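Local coordinates for protein acetylornithine aminotransferase (Aquifex aeolicus, PDB 2EH6) that transfers the amino group of N(2)-acetyl-L-ornithine to 2-oxoglutarate, or the reverse, with pyridoxal 5'-phosphate as cofactor, a step of arginine biosynthesis, at residues E51-Q56 with C278-V283; N69-E74 with G273-C278; A76-K81 with V284-E289. One frame throughout, in Å; residues are numbered along the deposited sequence.

Followed from the N terminus, the chain first runs through helix 47-59 and then helix 70-81, and both later meet the long helix 275-308. Contact 1 joins 51-56 to 278-283 and closes the widest loop, 221 residues that hold much of the large pyridoxal-phosphate-binding domain. Contact 2, between 69-74 and 273-278, is nested inside that loop and shares Cys-278 with contact 1. Contact 3, between 76-81 and 284-289, starts inside the loops of the other two but ends beyond them, so that it crosses both. The N-terminal half of helix 275-308 is thus tied to two successive N-terminal helices, and each of the three contacts also touches the second subunit.

Contact 1 (E51-Q56 with C278-V283); sequences EALKEQ and CRAGTV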
loop_
_atom_site.group_PDB
_atom_site.type_symbol
_atom_site.label_atom_id
_atom_site.label_comp_id
_atom_site.label_asym_id
_atom_site.label_seq_id
_atom_site.Cartn_x
_atom_site.Cartn_y
_atom_site.Cartn_z
ATOM N N GLU A 51 20.309 -11.654 -5.620
ATOM C CA GLU A 51 21.488 -11.440 -4.791
ATOM C C GLU A 51 21.405 -10.135 -4.005
ATOM O O GLU A 51 21.801 -10.082 -2.848
ATOM C CB GLU A 51 22.756 -11.479 -5.651
ATOM C CG GLU A 51 22.937 -12.804 -6.405
ATOM C CD GLU A 51 22.718 -14.038 -5.522
ATOM O OE1 GLU A 51 23.411 -14.177 -4.487
ATOM O OE2 GLU A 51 21.851 -14.875 -5.868
ATOM N N ALA A 52 20.872 -9.088 -4.627
ATOM C CA ALA A 52 20.739 -7.798 -3.952
ATOM C C ALA A 52 19.730 -7.874 -2.806
ATOM O O ALA A 52 19.957 -7.318 -1.733
ATOM C CB ALA A 52 20.305 -6.731 -4.949
ATOM N N LEU A 53 18.614 -8.562 -3.032
ATOM C CA LEU A 53 17.589 -8.676 -1.998
ATOM C C LEU A 53 18.071 -9.515 -0.820
ATOM O O LEU A 53 17.858 -9.152 0.337
ATOM C CB LEU A 53 16.295 -9.260 -2.589
ATOM C CG LEU A 53 15.604 -8.434 -3.687
ATOM C CD1 LEU A 53 14.317 -9.128 -4.119
ATOM C CD2 LEU A 53 15.286 -7.034 -3.172
ATOM N N LYS A 54 18.729 -10.634 -1.110
ATOM C CA LYS A 54 19.241 -11.493 -0.051
ATOM C C LYS A 54 20.231 -10.724 0.811
ATOM O O LYS A 54 20.235 -10.853 2.033
ATOM C CB LYS A 54 19.904 -12.737 -0.654
ATOM C CG LYS A 54 18.898 -13.740 -1.193
ATOM C CD LYS A 54 19.556 -14.804 -2.056
ATOM C CE LYS A 54 20.584 -15.599 -1.285
ATOM N NZ LYS A 54 21.175 -16.659 -2.141
ATOM N N GLU A 55 21.061 -9.907 0.173
ATOM C CA GLU A 55 22.045 -9.114 0.899
ATOM C C GLU A 55 21.324 -8.083 1.777
ATOM O O GLU A 55 21.705 -7.861 2.924
ATOM C CB GLU A 55 22.977 -8.414 -0.098
ATOM C CG GLU A 55 24.413 -8.193 0.380
ATOM C CD GLU A 55 24.642 -6.814 0.980
ATOM O OE1 GLU A 55 24.140 -5.825 0.403
ATOM O OE2 GLU A 55 25.338 -6.715 2.017
ATOM N N GLN A 56 20.270 -7.473 1.240
ATOM C CA GLN A 56 19.523 -6.460 1.985
ATOM C C GLN A 56 18.775 -7.066 3.166
ATOM O O GLN A 56 18.775 -6.515 4.264
ATOM C CB GLN A 56 18.532 -5.739 1.057
ATOM C CG GLN A 56 17.916 -4.479 1.669
ATOM C CD GLN A 56 18.973 -3.495 2.143
ATOM O OE1 GLN A 56 19.795 -3.034 1.356
ATOM N NE2 GLN A 56 18.959 -3.174 3.429
ATOM N N CYS A 278 13.478 -0.216 -2.085
ATOM C CA CYS A 278 14.400 0.644 -2.819
ATOM C C CYS A 278 15.558 -0.129 -3.442
ATOM O O CYS A 278 16.038 0.225 -4.514
ATOM C CB CYS A 278 14.916 1.756 -1.906
ATOM S SG CYS A 278 13.644 3.006 -1.500
ATOM N N ARG A 279 16.005 -1.191 -2.780
ATOM C CA ARG A 279 17.098 -1.994 -3.323
ATOM C C ARG A 279 16.581 -2.666 -4.597
ATOM O O ARG A 279 17.287 -2.761 -5.604
ATOM C CB ARG A 279 17.532 -3.046 -2.296
ATOM C CG ARG A 279 18.783 -3.848 -2.663
ATOM C CD ARG A 279 20.064 -3.013 -2.591
ATOM N NE ARG A 279 21.255 -3.822 -2.858
ATOM C CZ ARG A 279 21.936 -4.506 -1.936
ATOM N NH1 ARG A 279 21.565 -4.488 -0.662
ATOM N NH2 ARG A 279 22.996 -5.222 -2.295
ATOM N N ALA A 280 15.333 -3.121 -4.554
ATOM C CA ALA A 280 14.722 -3.768 -5.706
ATOM C C ALA A 280 14.582 -2.773 -6.848
ATOM O O ALA A 280 14.979 -3.052 -7.984
ATOM C CB ALA A 280 13.354 -4.328 -5.328
ATOM N N GLY A 281 14.014 -1.611 -6.538
ATOM C CA GLY A 281 13.823 -0.589 -7.550
ATOM C C GLY A 281 15.126 -0.148 -8.190
ATOM O O GLY A 281 15.175 0.113 -9.388
ATOM N N THR A 282 16.183 -0.052 -7.391
ATOM C CA THR A 282 17.476 0.361 -7.915
ATOM C C THR A 282 17.994 -0.643 -8.939
ATOM O O THR A 282 18.546 -0.265 -9.974
ATOM C CB THR A 282 18.509 0.508 -6.788
ATOM O OG1 THR A 282 18.163 1.637 -5.979
ATOM C CG2 THR A 282 19.900 0.714 -7.361
ATOM N N VAL A 283 17.813 -1.928 -8.651
ATOM C CA VAL A 283 18.261 -2.967 -9.566
ATOM C C VAL A 283 17.425 -2.940 -10.840
ATOM O O VAL A 283 17.958 -2.972 -11.951
ATOM C CB VAL A 283 18.151 -4.372 -8.924
ATOM C CG1 VAL A 283 18.459 -5.434 -9.960
ATOM C CG2 VAL A 283 19.115 -4.494 -7.749
#
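Arg-279 reaches from helix 275-308 to helix 47-59 and grips Glu-55 with both terminal nitrogens, each bonded to the same oxygen. NH2 lies 3.0 Å from Glu-55 OE1, on its anti lone pair, in a salt bridge; NH1 meets that oxygen at 3.1 Å from the same anti side. The second bond of NH1 goes to Gln-56 OE1, also 3.1 Å away, with the donor above the amide carbonyl plane. Both acceptors sit near the guanidinium plane, while the carbonyl oxygen of Ala-52 lies over its centre, 3.4 Å above that plane. CG is anti to the backbone N (chi1 -173°), and a bend at chi2 (71°) turns CD; the guanidinium ends beside Glu-55 and Gln-56, and a long, multi-donor side chain suits this bridging place. An alanine here would probably leave Glu-55 OE1 without its cationic mate from helix 275-308 and Gln-56 OE1 without this donor. Gln-56 is itself positioned by a bond from NE2 to the carbonyl of Leu-60. Beside the polar group each apolar touch pairs an alanine with a branched residue: Ala-52 CB touches Val-283 CG2 at 3.8 Å, and Leu-53 CD2 meets Ala-280 CB at 4.0 Å. The two helical segments run nearly antiparallel, 158° between their directions, with axes 9.4 Å apart. Helix 70-81 packs against Cys-278 and Thr-282 of the same long helix, Val-247 covers Leu-53 and Ala-280, and Lys-54 turns to Glu-58 of the second subunit, placing helix 47-59 at the dimer interface.

Contact 2 (N69-E74 with G273-C278); sequences NPWQEE and GNPLAC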
loop_
_atom_site.group_PDB
_atom_site.type_symbol
_atom_site.label_atom_id
_atom_site.label_comp_id
_atom_site.label_asym_id
_atom_site.label_seq_id
_atom_site.Cartn_x
_atom_site.Cartn_y
_atom_site.Cartn_z
ATOM N N ASN A 69 16.650 8.100 4.942
ATOM C CA ASN A 69 16.643 6.869 4.151
ATOM C C ASN A 69 17.441 7.133 2.874
ATOM O O ASN A 69 16.865 7.403 1.817
ATOM C CB ASN A 69 15.206 6.463 3.783
ATOM C CG ASN A 69 14.441 5.865 4.952
ATOM O OD1 ASN A 69 13.911 4.761 4.849
ATOM N ND2 ASN A 69 14.369 6.596 6.064
ATOM N N PRO A 70 18.780 7.058 2.954
ATOM C CA PRO A 70 19.667 7.295 1.807
ATOM C C PRO A 70 19.302 6.498 0.556
ATOM O O PRO A 70 19.493 6.962 -0.569
ATOM C CB PRO A 70 21.042 6.919 2.355
ATOM C CG PRO A 70 20.925 7.264 3.816
ATOM C CD PRO A 70 19.563 6.708 4.154
ATOM N N TRP A 71 18.792 5.288 0.752
ATOM C CA TRP A 71 18.398 4.449 -0.376
ATOM C C TRP A 71 17.259 5.106 -1.154
ATOM O O TRP A 71 17.123 4.892 -2.358
ATOM C CB TRP A 71 17.991 3.062 0.124
ATOM C CG TRP A 71 17.190 3.102 1.377
ATOM C CD1 TRP A 71 15.844 3.295 1.486
ATOM C CD2 TRP A 71 17.688 2.977 2.714
ATOM N NE1 TRP A 71 15.473 3.297 2.807
ATOM C CE2 TRP A 71 16.586 3.105 3.583
ATOM C CE3 TRP A 71 18.963 2.767 3.262
ATOM C CZ2 TRP A 71 16.714 3.034 4.974
ATOM C CZ3 TRP A 71 19.093 2.695 4.648
ATOM C CH2 TRP A 71 17.972 2.829 5.488
ATOM N N GLN A 72 16.437 5.896 -0.467
ATOM C CA GLN A 72 15.344 6.606 -1.137
ATOM C C GLN A 72 15.954 7.668 -2.061
ATOM O O GLN A 72 15.515 7.845 -3.199
ATOM C CB GLN A 72 14.415 7.274 -0.108
ATOM C CG GLN A 72 13.310 6.352 0.425
ATOM C CD GLN A 72 12.461 6.998 1.519
ATOM O OE1 GLN A 72 12.026 8.145 1.397
ATOM N NE2 GLN A 72 12.213 6.253 2.586
ATOM N N GLU A 73 16.969 8.373 -1.566
ATOM C CA GLU A 73 17.638 9.399 -2.368
ATOM C C GLU A 73 18.202 8.802 -3.652
ATOM O O GLU A 73 17.991 9.339 -4.735
ATOM C CB GLU A 73 18.793 10.038 -1.588
ATOM C CG GLU A 73 18.387 11.009 -0.507
ATOM C CD GLU A 73 17.726 12.261 -1.053
ATOM O OE1 GLU A 73 17.897 12.565 -2.255
ATOM O OE2 GLU A 73 17.046 12.951 -0.266
ATOM N N GLU A 74 18.925 7.691 -3.520
ATOM C CA GLU A 74 19.536 7.036 -4.674
ATOM C C GLU A 74 18.541 6.624 -5.746
ATOM O O GLU A 74 18.771 6.856 -6.930
ATOM C CB GLU A 74 20.338 5.801 -4.246
ATOM C CG GLU A 74 20.544 4.815 -5.397
ATOM C CD GLU A 74 21.548 3.718 -5.100
ATOM O OE1 GLU A 74 21.467 3.102 -4.013
ATOM O OE2 GLU A 74 22.411 3.463 -5.971
ATOM N N GLY A 273 9.211 3.581 0.965
ATOM C CA GLY A 273 10.640 3.836 0.849
ATOM C C GLY A 273 11.558 3.022 1.741
ATOM O O GLY A 273 12.680 3.439 2.037
ATOM N N ASN A 274 11.093 1.857 2.170
ATOM C CA ASN A 274 11.901 1.001 3.020
ATOM C C ASN A 274 13.103 0.536 2.176
ATOM O O ASN A 274 13.042 0.526 0.950
ATOM C CB ASN A 274 11.052 -0.180 3.502
ATOM C CG ASN A 274 10.646 -1.088 2.378
ATOM O OD1 ASN A 274 11.457 -1.874 1.886
ATOM N ND2 ASN A 274 9.389 -0.979 1.943
ATOM N N PRO A 275 14.211 0.153 2.824
ATOM C CA PRO A 275 15.400 -0.291 2.084
ATOM C C PRO A 275 15.254 -1.519 1.180
ATOM O O PRO A 275 15.999 -1.662 0.214
ATOM C CB PRO A 275 16.446 -0.485 3.188
ATOM C CG PRO A 275 15.614 -0.811 4.399
ATOM C CD PRO A 275 14.462 0.154 4.276
ATOM N N LEU A 276 14.295 -2.392 1.472
ATOM C CA LEU A 276 14.113 -3.578 0.644
ATOM C C LEU A 276 13.495 -3.197 -0.703
ATOM O O LEU A 276 13.956 -3.629 -1.760
ATOM C CB LEU A 276 13.223 -4.592 1.363
ATOM C CG LEU A 276 13.155 -5.976 0.710
ATOM C CD1 LEU A 276 14.524 -6.635 0.787
ATOM C CD2 LEU A 276 12.114 -6.830 1.410
ATOM N N ALA A 277 12.449 -2.380 -0.659
ATOM C CA ALA A 277 11.774 -1.930 -1.869
ATOM C C ALA A 277 12.716 -1.086 -2.730
ATOM O O ALA A 277 12.748 -1.214 -3.959
ATOM C CB ALA A 277 10.537 -1.108 -1.495
ATOM N N CYS A 278 13.478 -0.216 -2.085
ATOM C CA CYS A 278 14.400 0.644 -2.819
ATOM C C CYS A 278 15.558 -0.129 -3.442
ATOM O O CYS A 278 16.038 0.225 -4.514
ATOM C CB CYS A 278 14.916 1.756 -1.906
ATOM S SG CYS A 278 13.644 3.006 -1.500
#
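Two helix starts meet here in the class-III aminotransferase fold, where Trp-71 near the beginning of helix 70-81 packs on Pro-275 at the beginning of helix 275-308. Trp-71 CG takes the crowded position between backbone N and carbonyl carbon (chi1 41°). Pro-275 CB lies over the centre of the indole face, in a CH-pi contact 3.7 Å from the centroid of the five-membered ring. A rigid proline suits both the first turn and this flat surface. Asn-69 CA and Pro-70 CD lie over the opposite face, offset toward its rim. At the ring edge Cys-278 SG approaches CD1, a sulfur-aromatic contact. The carbonyl of Gly-273 collects two donors: Gln-72 NE2 at 2.9 Å, above the carbonyl plane, and Trp-71 NE1 in a weak bond. Gln-72 NE2 is also bonded to Asn-65. Glycine suits this site because its phi is positive and a CB would clash with Gln-72 NE2. The preceding loop holds Thr-270, a residue that binds pyridoxal 5'-phosphate, and the bound cofactor is about 10 Å from the side chain of Asn-274. That asparagine is the N-cap of helix 275-308: its OD1 accepts from Ala-277 N at 2.8 Å, with an N-H...O angle of 168°.

Contact 3 (A76-K81 with V284-E289); sequences AHKLVK and VVDEVE
Lys-78 packs against Val-285 and Asp-286 where helix 70-81 runs beside helix 275-308, a helix-helix contact of the class-III aminotransferase fold. The segments point broadly the same way, 31° apart, with axes 10.7 Å from each other. From the backbone, Lys-78 CB meets Val-285 CG1 at 4.0 Å. CG is anti to the carbonyl carbon (chi1 -66°), and the chain then runs on extended, bringing CD to 3.8 Å from Asp-286 OD1. CE also passes this carboxylate oxygen, besides packing on Thr-282 one turn earlier in the long helix. A bend at chi4 (-66°) places NZ 3.4 Å from Asp-286 OD1, in a salt bridge whose hydrogen bond is weak. The two side chains cross at about a right angle. A water links the same pair, donating to Asp-286 OD2 and accepting a weak bond from Lys-78 NZ. Lysine suits this partly exposed place because its CB packs on a valine and its outer methylenes pass the aspartate while the ammonium group reaches the acid.

On the buried side, Leu-79 CD2 meets Val-285 CG2 at 4.0 Å. The branched valine therefore serves two partners, one with each methyl, and it also packs on Phe-224 and Leu-243 from loops. From helix 70-81, Ala-76 and Val-80 rest on Val-89 of strand 87-92, an edge strand, within this chain, of one seven-stranded mixed sheet, while His-77 stacks its ring with Tyr-2 of the second subunit. Toward the C-terminal end of both segments a second pair of opposite charges face each other across the helix pair, more loosely held: Lys-81 NZ lies 3.9 Å from Glu-289 OE2, a long salt bridge.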
loop_
_atom_site.group_PDB
_atom_site.type_symbol
_atom_site.label_atom_id
_atom_site.label_comp_id
_atom_site.label_asym_id
_atom_site.label_seq_id
_atom_site.Cartn_x
_atom_site.Cartn_y
_atom_site.Cartn_z
ATOM N N ALA A 76 15.390 7.749 -6.088
ATOM C CA ALA A 76 14.710 8.944 -6.592
ATOM C C ALA A 76 15.556 9.597 -7.684
ATOM O O ALA A 76 15.048 9.988 -8.734
ATOM C CB ALA A 76 14.473 9.935 -5.454
ATOM N N HIS A 77 16.853 9.705 -7.423
ATOM C CA HIS A 77 17.788 10.306 -8.368
ATOM C C HIS A 77 17.711 9.613 -9.729
ATOM O O HIS A 77 17.683 10.271 -10.768
ATOM C CB HIS A 77 19.206 10.214 -7.798
ATOM C CG HIS A 77 20.243 10.915 -8.621
ATOM N ND1 HIS A 77 19.966 11.446 -9.864
ATOM C CD2 HIS A 77 21.551 11.170 -8.384
ATOM C CE1 HIS A 77 21.062 11.995 -10.358
ATOM N NE2 HIS A 77 22.038 11.841 -9.480
ATOM N N LYS A 78 17.668 8.282 -9.727
ATOM C CA LYS A 78 17.596 7.539 -10.976
ATOM C C LYS A 78 16.269 7.761 -11.690
ATOM O O LYS A 78 16.223 7.827 -12.918
ATOM C CB LYS A 78 17.809 6.043 -10.717
ATOM C CG LYS A 78 19.204 5.700 -10.230
ATOM C CD LYS A 78 19.256 4.285 -9.671
ATOM C CE LYS A 78 20.588 4.006 -8.980
ATOM N NZ LYS A 78 21.727 4.012 -9.937
ATOM N N LEU A 79 15.186 7.880 -10.927
ATOM C CA LEU A 79 13.874 8.099 -11.526
ATOM C C LEU A 79 13.747 9.525 -12.074
ATOM O O LEU A 79 13.136 9.746 -13.115
ATOM C CB LEU A 79 12.766 7.847 -10.501
ATOM C CG LEU A 79 12.551 6.396 -10.049
ATOM C CD1 LEU A 79 11.513 6.356 -8.937
ATOM C CD2 LEU A 79 12.095 5.549 -11.231
ATOM N N VAL A 80 14.323 10.489 -11.366
ATOM C CA VAL A 80 14.253 11.878 -11.813
ATOM C C VAL A 80 15.116 12.094 -13.059
ATOM O O VAL A 80 14.756 12.871 -13.942
ATOM C CB VAL A 80 14.702 12.850 -10.691
ATOM C CG1 VAL A 80 14.651 14.290 -11.194
ATOM C CG2 VAL A 80 13.791 12.689 -9.469
ATOM N N LYS A 81 16.245 11.394 -13.129
ATOM C CA LYS A 81 17.153 11.508 -14.269
ATOM C C LYS A 81 16.445 11.271 -15.602
ATOM O O LYS A 81 16.811 11.858 -16.620
ATOM C CB LYS A 81 18.307 10.510 -14.125
ATOM C CG LYS A 81 19.283 10.532 -15.289
ATOM C CD LYS A 81 20.345 9.446 -15.166
ATOM C CE LYS A 81 19.745 8.051 -15.268
ATOM N NZ LYS A 81 20.801 7.000 -15.235
ATOM N N VAL A 284 16.111 -2.877 -10.679
ATOM C CA VAL A 284 15.205 -2.855 -11.820
ATOM C C VAL A 284 15.442 -1.658 -12.739
ATOM O O VAL A 284 15.508 -1.799 -13.959
ATOM C CB VAL A 284 13.736 -2.847 -11.353
ATOM C CG1 VAL A 284 12.808 -2.625 -12.541
ATOM C CG2 VAL A 284 13.409 -4.166 -10.662
ATOM N N VAL A 285 15.569 -0.474 -12.159
ATOM C CA VAL A 285 15.786 0.709 -12.978
ATOM C C VAL A 285 17.069 0.616 -13.804
ATOM O O VAL A 285 17.066 0.958 -14.986
ATOM C CB VAL A 285 15.786 1.983 -12.115
ATOM C CG1 VAL A 285 16.220 3.183 -12.951
ATOM C CG2 VAL A 285 14.368 2.219 -11.567
ATOM N N ASP A 286 18.154 0.143 -13.202
ATOM C CA ASP A 286 19.408 0.015 -13.939
ATOM C C ASP A 286 19.291 -1.026 -15.045
ATOM O O ASP A 286 19.724 -0.797 -16.177
ATOM C CB ASP A 286 20.559 -0.373 -13.007
ATOM C CG ASP A 286 20.968 0.754 -12.082
ATOM O OD1 ASP A 286 20.630 1.920 -12.380
ATOM O OD2 ASP A 286 21.640 0.474 -11.065
ATOM N N GLU A 287 18.702 -2.174 -14.720
ATOM C CA GLU A 287 18.549 -3.238 -15.706
ATOM C C GLU A 287 17.586 -2.877 -16.822
ATOM O O GLU A 287 17.845 -3.162 -17.991
ATOM C CB GLU A 287 18.083 -4.528 -15.025
ATOM C CG GLU A 287 19.085 -5.082 -14.025
ATOM C CD GLU A 287 20.421 -5.400 -14.670
ATOM O OE1 GLU A 287 20.445 -6.240 -15.590
ATOM O OE2 GLU A 287 21.443 -4.810 -14.261
ATOM N N VAL A 288 16.472 -2.252 -16.464
ATOM C CA VAL A 288 15.463 -1.877 -17.446
ATOM C C VAL A 288 15.956 -0.880 -18.488
ATOM O O VAL A 288 15.652 -1.020 -19.667
ATOM C CB VAL A 288 14.206 -1.298 -16.753
ATOM C CG1 VAL A 288 13.320 -0.590 -17.771
ATOM C CG2 VAL A 288 13.427 -2.424 -16.083
ATOM N N GLU A 289 16.709 0.128 -18.072
ATOM C CA GLU A 289 17.181 1.095 -19.050
ATOM C C GLU A 289 18.090 0.431 -20.083
ATOM O O GLU A 289 18.169 0.882 -21.218
ATOM C CB GLU A 289 17.886 2.268 -18.362
ATOM C CG GLU A 289 18.962 1.892 -17.386
ATOM C CD GLU A 289 19.434 3.089 -16.584
ATOM O OE1 GLU A 289 18.574 3.761 -15.969
ATOM O OE2 GLU A 289 20.654 3.358 -16.564
HETATM O O HOH W 1 23.656 1.489 -8.817
#